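Long-range contact in phosphodiesterase (Salpingoeca rosetta, PDB 7CJ3), which is a membrane protein whose transmembrane domain belongs to the bacteriorhodopsin-like family and carries a bound retinal: residues S38-A43 with L112-L117. Numbering follows the deposited sequence.
Sequences SLIFFA and LNLYFL
Leu39 and Tyr115 meet with their side chains at about a right angle where the last turn of helix 17-41 is crossed by the extended chain that follows helix 86-111. In this bacteriorhodopsin-like fold the contact joins the end of helix 17-41 to the loop between helices 86-111 and 128-149, consistent with an extra N-terminal helix packed against the rhodopsin bundle. Leu39 presents its CD2 branch to the edge of the phenol ring, near the ring plane, and touches Tyr115 CB at 3.9 Å. Tyr115 CG stands anti to its own backbone N (chi1 178°); CB remains against the helix end while the end of the side chain leads away, and the side chain also touches a bound (2R)-2,3-dihydroxypropyl (9Z)-octadec-9-enoate (OLC). On another side Phe42 comes in, its carbonyl O lying oblique to the ring, 3.5 Å from Tyr115 CD1, whereas the phenyl group of Phe42 itself turns outward.

Leu114 sends CD2 back between two helix residues, meeting Ile40 CG1 at 3.8 Å and Leu39 CB at 3.9 Å. Ile40 starts out away from the loop, but its end returns, and its CD1 reaches Leu112 CD1 at 4.1 Å, side chain crossing side chain obliquely. Met129 of helix 128-149 touches both buried leucines, Leu39 and Leu114, and extends the apolar patch to that helix. Just past the helix, Ala43 places CB over the backbone of Asn113 and Leu114, while Asn113 OD1 is hydrogen-bonded to Ser48 OG in helix 45-54. The polar link across the contact is the carbonyl of Leu39: its O accepts Tyr115 N at 2.9 Å in a nearly straight bond. Leu114 CA approaches the same oxygen, Leu39 O, at 3.6 Å in a CA-H...O contact.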
loop_
_atom_site.group_PDB
_atom_site.type_symbol
_atom_site.label_atom_id
_atom_site.label_comp_id
_atom_site.label_asym_id
_atom_site.label_seq_id
_atom_site.Cartn_x
_atom_site.Cartn_y
_atom_site.Cartn_z
ATOM N N SER B 38 -16.887 21.729 6.935
ATOM C CA SER B 38 -18.158 22.168 6.312
ATOM C C SER B 38 -18.892 20.953 5.756
ATOM O O SER B 38 -20.128 20.916 5.896
ATOM C CB SER B 38 -17.900 23.217 5.298
ATOM O OG SER B 38 -16.492 23.428 5.207
ATOM N N LEU B 39 -18.150 19.971 5.226
ATOM C CA LEU B 39 -18.709 18.684 4.694
ATOM C C LEU B 39 -19.409 17.889 5.812
ATOM O O LEU B 39 -20.453 17.251 5.542
ATOM C CB LEU B 39 -17.585 17.888 4.027
ATOM C CG LEU B 39 -17.147 18.416 2.659
ATOM C CD1 LEU B 39 -16.134 17.478 2.023
ATOM C CD2 LEU B 39 -18.341 18.610 1.735
ATOM N N ILE B 40 -18.907 17.963 7.053
ATOM C CA ILE B 40 -19.567 17.316 8.227
ATOM C C ILE B 40 -20.863 18.065 8.568
ATOM O O ILE B 40 -21.926 17.385 8.740
ATOM C CB ILE B 40 -18.604 17.235 9.428
ATOM C CG1 ILE B 40 -17.556 16.138 9.171
ATOM C CG2 ILE B 40 -19.363 16.955 10.736
ATOM C CD1 ILE B 40 -16.403 16.125 10.132
ATOM N N PHE B 41 -20.766 19.395 8.681
ATOM C CA PHE B 41 -21.853 20.283 9.166
ATOM C C PHE B 41 -23.036 20.193 8.196
ATOM O O PHE B 41 -24.186 20.082 8.672
ATOM C CB PHE B 41 -21.326 21.708 9.385
ATOM C CG PHE B 41 -20.156 21.822 10.352
ATOM C CD1 PHE B 41 -19.283 22.901 10.343
ATOM C CD2 PHE B 41 -19.935 20.820 11.297
ATOM C CE1 PHE B 41 -18.224 22.965 11.242
ATOM C CE2 PHE B 41 -18.880 20.888 12.184
ATOM C CZ PHE B 41 -18.019 21.954 12.156
ATOM N N PHE B 42 -22.777 20.133 6.878
ATOM C CA PHE B 42 -23.842 20.140 5.834
ATOM C C PHE B 42 -24.230 18.722 5.385
ATOM O O PHE B 42 -25.064 18.602 4.514
ATOM C CB PHE B 42 -23.426 21.034 4.668
ATOM C CG PHE B 42 -23.392 22.509 4.985
ATOM C CD1 PHE B 42 -24.559 23.188 5.313
ATOM C CD2 PHE B 42 -22.209 23.234 4.893
ATOM C CE1 PHE B 42 -24.539 24.549 5.586
ATOM C CE2 PHE B 42 -22.189 24.598 5.143
ATOM C CZ PHE B 42 -23.352 25.252 5.499
ATOM N N ALA B 43 -23.685 17.662 5.967
ATOM C CA ALA B 43 -24.024 16.283 5.561
ATOM C C ALA B 43 -25.504 15.993 5.821
ATOM O O ALA B 43 -26.056 16.561 6.732
ATOM C CB ALA B 43 -23.138 15.295 6.274
ATOM N N LEU B 112 -17.033 8.827 8.080
ATOM C CA LEU B 112 -17.910 9.980 8.432
ATOM C C LEU B 112 -18.990 10.156 7.364
ATOM O O LEU B 112 -18.801 9.648 6.241
ATOM C CB LEU B 112 -17.082 11.259 8.614
ATOM C CG LEU B 112 -15.900 11.160 9.568
ATOM C CD1 LEU B 112 -14.993 12.354 9.462
ATOM C CD2 LEU B 112 -16.376 11.001 10.990
ATOM N N ASN B 113 -20.099 10.782 7.781
ATOM C CA ASN B 113 -21.203 11.306 6.930
ATOM C C ASN B 113 -20.753 12.664 6.381
ATOM O O ASN B 113 -20.688 13.643 7.181
ATOM C CB ASN B 113 -22.517 11.422 7.702
ATOM C CG ASN B 113 -22.940 10.105 8.300
ATOM O OD1 ASN B 113 -23.350 9.198 7.598
ATOM N ND2 ASN B 113 -22.800 9.963 9.603
ATOM N N LEU B 114 -20.416 12.691 5.084
ATOM C CA LEU B 114 -19.924 13.898 4.378
ATOM C C LEU B 114 -20.939 14.294 3.301
ATOM O O LEU B 114 -21.423 13.429 2.570
ATOM C CB LEU B 114 -18.535 13.633 3.795
ATOM C CG LEU B 114 -17.443 13.281 4.803
ATOM C CD1 LEU B 114 -16.147 12.939 4.074
ATOM C CD2 LEU B 114 -17.201 14.420 5.778
ATOM N N TYR B 115 -21.257 15.585 3.260
ATOM C CA TYR B 115 -22.063 16.252 2.212
ATOM C C TYR B 115 -21.444 15.920 0.858
ATOM O O TYR B 115 -20.188 15.949 0.715
ATOM C CB TYR B 115 -22.084 17.767 2.422
ATOM C CG TYR B 115 -22.843 18.512 1.363
ATOM C CD1 TYR B 115 -24.174 18.226 1.113
ATOM C CD2 TYR B 115 -22.219 19.474 0.598
ATOM C CE1 TYR B 115 -24.883 18.908 0.142
ATOM C CE2 TYR B 115 -22.906 20.175 -0.378
ATOM C CZ TYR B 115 -24.245 19.899 -0.595
ATOM O OH TYR B 115 -24.922 20.603 -1.547
ATOM N N PHE B 116 -22.322 15.603 -0.099
ATOM C CA PHE B 116 -21.990 15.144 -1.474
ATOM C C PHE B 116 -23.080 15.631 -2.435
ATOM O O PHE B 116 -24.211 15.925 -1.999
ATOM C CB PHE B 116 -21.826 13.619 -1.491
ATOM C CG PHE B 116 -23.086 12.842 -1.227
ATOM C CD1 PHE B 116 -23.437 12.489 0.056
ATOM C CD2 PHE B 116 -23.921 12.453 -2.268
ATOM C CE1 PHE B 116 -24.574 11.721 0.299
ATOM C CE2 PHE B 116 -25.070 11.713 -2.030
ATOM C CZ PHE B 116 -25.394 11.346 -0.743
ATOM N N LEU B 117 -22.726 15.728 -3.713
ATOM C CA LEU B 117 -23.655 16.135 -4.794
ATOM C C LEU B 117 -24.184 14.865 -5.442
ATOM O O LEU B 117 -23.546 13.820 -5.270
ATOM C CB LEU B 117 -22.914 17.043 -5.784
ATOM C CG LEU B 117 -22.791 18.522 -5.382
ATOM C CD1 LEU B 117 -22.712 18.715 -3.882
ATOM C CD2 LEU B 117 -21.581 19.174 -6.035
#